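Probable ABC transporter phosphite binding protein PhnD1 (Prochlorococcus marinus str. MIT 9301, PDB 5LQ5) binds inorganic phosphite strongly, and methylphosphonate and phosphate only very weakly, probably as the periplasmic solute-binding component of an ABC transporter. Local coordinates at residues K28-S31 / K32-V36; I253-S257 / K258-N262. One frame throughout, in Å; residues are numbered along the deposited sequence.

In the fold
Both contacts are local, each between residues a few positions apart on its own continuous piece of chain, and their centres lie about 26 Å apart with no touch between them. Interaction 1 is partly buried and closes helix 16-34 just before the edge strand 37-40; interaction 2 is a surface contact that leads from the opposite edge strand of the same mixed sheet, 252-253, into helix 261-269. The first combines regular helical bonds with a side-chain amide-carboxylate bond and a serine hydroxyl bond. The second has two 3-10 backbone bonds, and its tyrosine ring reaches inward to about 10 Å from the bound phosphite, whereas its charged side chains stay outside.

Interaction 1: K28-S31 / K32-V36; sequences KELS and KQLDV
Glu29 and Gln33, one turn apart, meet side chain to side chain in a local contact over the last turns of helix 16-34, near its C-terminal end. Amide atom NE2 of Gln33 gives a hydrogen bond to OE2 of Glu29 at 2.9 Å, using the anti lone pair of that oxygen, with the carboxylate and amide planes turned 69° against each other. The Glu29 chain starts with CG anti to the backbone N (chi1 -176°) and bends at chi2, which carries the carboxylate up the helix to Gln33. OE2 also accepts a bond from NE2 of His240 on helix 238-246, so two donors grip one oxygen and probably limit rotation of the carboxylate. The other oxygen, OE1, takes a bond from a water 2.7 Å away, which in turn accepts from NZ of Lys32; the two charged groups are thus bridged through water.

On the buried side Leu30 and Leu34 lie side by side, CG of Leu30 4.0 Å from CD1 of Leu34, and both pack on helix 222-231. Helix 16-34 is the crossover of the beta-alpha-beta unit between strands 5-10 and 37-40 of the periplasmic binding protein fold, and the contact spans its exit. Regular i to i+4 backbone bonds run up to Leu34, whose N lies 2.8 Å from O of Leu30. The next bond, from Asp35 N to Ser31 O, is weak, and Asp35 takes a positive phi as the chain leaves the helix. Beyond that turn, OG of Ser31 donates to O of Val36 at 2.7 Å, tilted 30° from the carbonyl plane, tying the last helical turn to the chain that enters strand 37-40.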
loop_
_atom_site.group_PDB
_atom_site.type_symbol
_atom_site.label_atom_id
_atom_site.label_comp_id
_atom_site.label_asym_id
_atom_site.label_seq_id
_atom_site.Cartn_x
_atom_site.Cartn_y
_atom_site.Cartn_z
ATOM N N LYS A 28 -6.988 18.534 4.723
ATOM C CA LYS A 28 -7.649 19.654 5.410
ATOM C C LYS A 28 -7.053 19.896 6.800
ATOM O O LYS A 28 -6.858 21.037 7.211
ATOM C CB LYS A 28 -9.175 19.458 5.472
ATOM C CG LYS A 28 -9.878 19.863 4.177
ATOM C CD LYS A 28 -11.371 19.568 4.228
ATOM C CE LYS A 28 -12.022 19.678 2.851
ATOM N NZ LYS A 28 -12.588 21.025 2.580
ATOM N N GLU A 29 -6.725 18.827 7.497
ATOM C CA GLU A 29 -6.100 18.914 8.822
ATOM C C GLU A 29 -4.672 19.482 8.703
ATOM O O GLU A 29 -4.272 20.355 9.462
ATOM C CB GLU A 29 -6.091 17.567 9.549
ATOM C CG GLU A 29 -5.536 17.605 10.985
ATOM C CD GLU A 29 -6.280 18.583 11.901
ATOM O OE1 GLU A 29 -7.499 18.843 11.685
ATOM O OE2 GLU A 29 -5.639 19.099 12.855
ATOM N N LEU A 30 -3.883 18.966 7.771
ATOM C CA LEU A 30 -2.552 19.554 7.523
ATOM C C LEU A 30 -2.608 21.042 7.217
ATOM O O LEU A 30 -1.815 21.836 7.726
ATOM C CB LEU A 30 -1.832 18.827 6.365
ATOM C CG LEU A 30 -0.763 17.844 6.807
ATOM C CD1 LEU A 30 -1.328 16.757 7.711
ATOM C CD2 LEU A 30 -0.133 17.256 5.550
ATOM N N SER A 31 -3.577 21.422 6.402
ATOM C CA SER A 31 -3.713 22.818 6.010
ATOM C C SER A 31 -4.003 23.714 7.217
ATOM O O SER A 31 -3.469 24.809 7.333
ATOM C CB SER A 31 -4.819 22.998 4.982
ATOM O OG SER A 31 -5.000 24.372 4.703
ATOM N N LYS A 32 -4.850 23.234 8.118
ATOM C CA LYS A 32 -5.173 23.994 9.343
ATOM C C LYS A 32 -3.934 24.188 10.239
ATOM O O LYS A 32 -3.663 25.285 10.721
ATOM C CB LYS A 32 -6.269 23.305 10.140
ATOM C CG LYS A 32 -7.669 23.504 9.578
ATOM C CD LYS A 32 -8.718 22.849 10.462
ATOM C CE LYS A 32 -10.057 22.740 9.747
ATOM N NZ LYS A 32 -11.026 21.906 10.504
ATOM N N GLN A 33 -3.184 23.110 10.447
ATOM C CA GLN A 33 -2.015 23.127 11.340
ATOM C C GLN A 33 -0.777 23.796 10.767
ATOM O O GLN A 33 -0.016 24.434 11.509
ATOM C CB GLN A 33 -1.652 21.741 11.803
ATOM C CG GLN A 33 -2.707 21.077 12.672
ATOM C CD GLN A 33 -2.131 19.958 13.545
ATOM O OE1 GLN A 33 -1.065 20.105 14.160
ATOM N NE2 GLN A 33 -2.798 18.810 13.560
ATOM N N LEU A 34 -0.554 23.621 9.474
ATOM C CA LEU A 34 0.595 24.246 8.773
ATOM C C LEU A 34 0.360 25.632 8.191
ATOM O O LEU A 34 1.310 26.303 7.804
ATOM C CB LEU A 34 1.093 23.335 7.637
ATOM C CG LEU A 34 1.540 21.968 8.148
ATOM C CD1 LEU A 34 1.729 21.011 6.984
ATOM C CD2 LEU A 34 2.782 22.035 9.019
ATOM N N ASP A 35 -0.900 26.041 8.119
ATOM C CA ASP A 35 -1.289 27.369 7.580
ATOM C C ASP A 35 -0.770 27.544 6.136
ATOM O O ASP A 35 -0.191 28.562 5.768
ATOM C CB ASP A 35 -0.743 28.473 8.527
ATOM C CG ASP A 35 -0.863 29.896 7.964
ATOM O OD1 ASP A 35 -1.501 30.147 6.919
ATOM O OD2 ASP A 35 -0.288 30.793 8.583
ATOM N N VAL A 36 -0.971 26.519 5.324
ATOM C CA VAL A 36 -0.683 26.588 3.889
ATOM C C VAL A 36 -1.801 25.814 3.177
ATOM O O VAL A 36 -2.501 25.001 3.800
ATOM C CB VAL A 36 0.707 26.017 3.498
ATOM C CG1 VAL A 36 1.840 26.779 4.194
ATOM C CG2 VAL A 36 0.781 24.527 3.814
HETATM O O HOH W 1 -9.364 19.354 9.762
#

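Interaction 2: I253-S257 / K258-N262; sequences IKAES and KQYKN
Tyr260 folds its ring back beside Glu256 and Ser257, the chain just ahead of it, and this inner side is the tightly packed part of the contact. CE2 of the ring lies 3.3 Å from O of Glu256, while O of Ser257 meets the ring edge close to the ring plane. The phenol end reaches CB of Ala255, which is 3.7 Å from OH. CG of Gln259 lies over one face, 3.5 Å from the ring plane and nearer its margin than its middle. Beyond the segments the ring stacks with His207 and touches Val69 and Arg72 of helix 65-74. NE2 of Gln259 bonds to OE1 of Gln83 on strand 79-84.

The backbone here makes a short 3-10 turn, with i to i+3 bonds from Gln259 N to Glu256 O at 3.1 Å and from Tyr260 N to Ser257 O at 3.2 Å. Both donors stand above the carbonyl planes of their acceptors. This turn leads from edge strand 252-253 to helix 261-269, with Tyr260 at the N-cap position. An alanine in place of Tyr260 is likely to open a gap beside Ala255 and leave His207 without its stacking partner.

The solvent side is looser. Glu256 and Lys258 run side by side, and both are poorly ordered; OE2 of Glu256 comes within 3.6 Å of CE of Lys258, but its distance to NZ of Lys258 is 4.9 Å, and bends at chi3 and chi4 turn that lysine's end away. Lys261, also exposed, has its salt-bridge partner one turn further on, in Glu265.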
loop_
_atom_site.group_PDB
_atom_site.type_symbol
_atom_site.label_atom_id
_atom_site.label_comp_id
_atom_site.label_asym_id
_atom_site.label_seq_id
_atom_site.Cartn_x
_atom_site.Cartn_y
_atom_site.Cartn_z
ATOM N N ILE A 253 3.993 7.013 13.498
ATOM C CA ILE A 253 5.293 6.898 14.156
ATOM C C ILE A 253 6.407 7.180 13.153
ATOM O O ILE A 253 6.194 7.171 11.936
ATOM C CB ILE A 253 5.519 5.487 14.763
ATOM C CG1 ILE A 253 5.554 4.412 13.675
ATOM C CG2 ILE A 253 4.441 5.173 15.791
ATOM C CD1 ILE A 253 6.042 3.071 14.183
ATOM N N LYS A 254 7.602 7.379 13.680
ATOM C CA LYS A 254 8.791 7.650 12.878
ATOM C C LYS A 254 9.169 6.430 12.003
ATOM O O LYS A 254 8.916 5.275 12.336
ATOM C CB LYS A 254 10.000 8.043 13.743
ATOM C CG LYS A 254 9.769 9.344 14.468
ATOM C CD LYS A 254 10.986 9.773 15.245
ATOM C CE LYS A 254 10.586 10.801 16.280
ATOM N NZ LYS A 254 11.753 11.271 17.070
ATOM N N ALA A 255 9.774 6.742 10.874
ATOM C CA ALA A 255 10.234 5.742 9.927
ATOM C C ALA A 255 11.520 6.231 9.316
ATOM O O ALA A 255 11.656 7.421 9.045
ATOM C CB ALA A 255 9.186 5.527 8.846
ATOM N N GLU A 256 12.464 5.330 9.071
ATOM C CA GLU A 256 13.709 5.717 8.400
ATOM C C GLU A 256 13.992 4.823 7.200
ATOM O O GLU A 256 13.516 3.687 7.145
ATOM C CB GLU A 256 14.909 5.731 9.358
ATOM C CG GLU A 256 15.158 4.457 10.137
ATOM C CD GLU A 256 16.396 4.544 11.023
ATOM O OE1 GLU A 256 16.920 5.661 11.227
ATOM O OE2 GLU A 256 16.847 3.493 11.531
ATOM N N SER A 257 14.771 5.368 6.260
ATOM C CA SER A 257 15.127 4.696 4.993
ATOM C C SER A 257 15.785 3.330 5.183
ATOM O O SER A 257 15.533 2.436 4.401
ATOM C CB SER A 257 16.012 5.567 4.078
ATOM O OG SER A 257 17.282 5.807 4.635
ATOM N N LYS A 258 16.621 3.210 6.216
ATOM C CA LYS A 258 17.286 1.939 6.579
ATOM C C LYS A 258 16.327 0.737 6.674
ATOM O O LYS A 258 16.694 -0.419 6.347
ATOM C CB LYS A 258 18.026 2.075 7.922
ATOM C CG LYS A 258 19.467 2.561 7.832
ATOM C CD LYS A 258 19.944 3.207 9.134
ATOM C CE LYS A 258 19.960 2.259 10.325
ATOM N NZ LYS A 258 21.143 1.356 10.316
ATOM N N GLN A 259 15.088 1.014 7.074
ATOM C CA GLN A 259 14.162 -0.074 7.413
ATOM C C GLN A 259 13.655 -0.801 6.149
ATOM O O GLN A 259 13.143 -1.923 6.243
ATOM C CB GLN A 259 13.054 0.325 8.407
ATOM C CG GLN A 259 11.811 0.986 7.873
ATOM C CD GLN A 259 10.613 0.935 8.837
ATOM O OE1 GLN A 259 10.739 0.823 10.050
ATOM N NE2 GLN A 259 9.436 1.003 8.272
ATOM N N TYR A 260 13.856 -0.196 4.977
ATOM C CA TYR A 260 13.315 -0.757 3.721
ATOM C C TYR A 260 14.350 -1.573 2.928
ATOM O O TYR A 260 14.119 -1.935 1.786
ATOM C CB TYR A 260 12.736 0.369 2.831
ATOM C CG TYR A 260 11.652 1.093 3.581
ATOM C CD1 TYR A 260 10.351 0.567 3.710
ATOM C CD2 TYR A 260 11.972 2.238 4.292
ATOM C CE1 TYR A 260 9.388 1.234 4.492
ATOM C CE2 TYR A 260 11.055 2.880 5.076
ATOM C CZ TYR A 260 9.784 2.395 5.183
ATOM O OH TYR A 260 8.963 3.078 6.032
ATOM N N LYS A 261 15.500 -1.850 3.546
ATOM C CA LYS A 261 16.575 -2.651 2.939
ATOM C C LYS A 261 16.117 -4.013 2.409
ATOM O O LYS A 261 16.443 -4.402 1.293
ATOM C CB LYS A 261 17.725 -2.856 3.964
ATOM C CG LYS A 261 18.997 -3.477 3.423
ATOM C CD LYS A 261 19.960 -3.770 4.574
ATOM C CE LYS A 261 21.079 -4.738 4.206
ATOM N NZ LYS A 261 20.700 -6.183 4.302
ATOM N N ASN A 262 15.335 -4.712 3.216
ATOM C CA ASN A 262 14.846 -6.055 2.837
ATOM C C ASN A 262 13.874 -5.968 1.645
ATOM O O ASN A 262 13.970 -6.744 0.699
ATOM C CB ASN A 262 14.204 -6.749 4.035
ATOM C CG ASN A 262 13.615 -8.088 3.690
ATOM O OD1 ASN A 262 14.330 -9.068 3.394
ATOM N ND2 ASN A 262 12.299 -8.148 3.698
#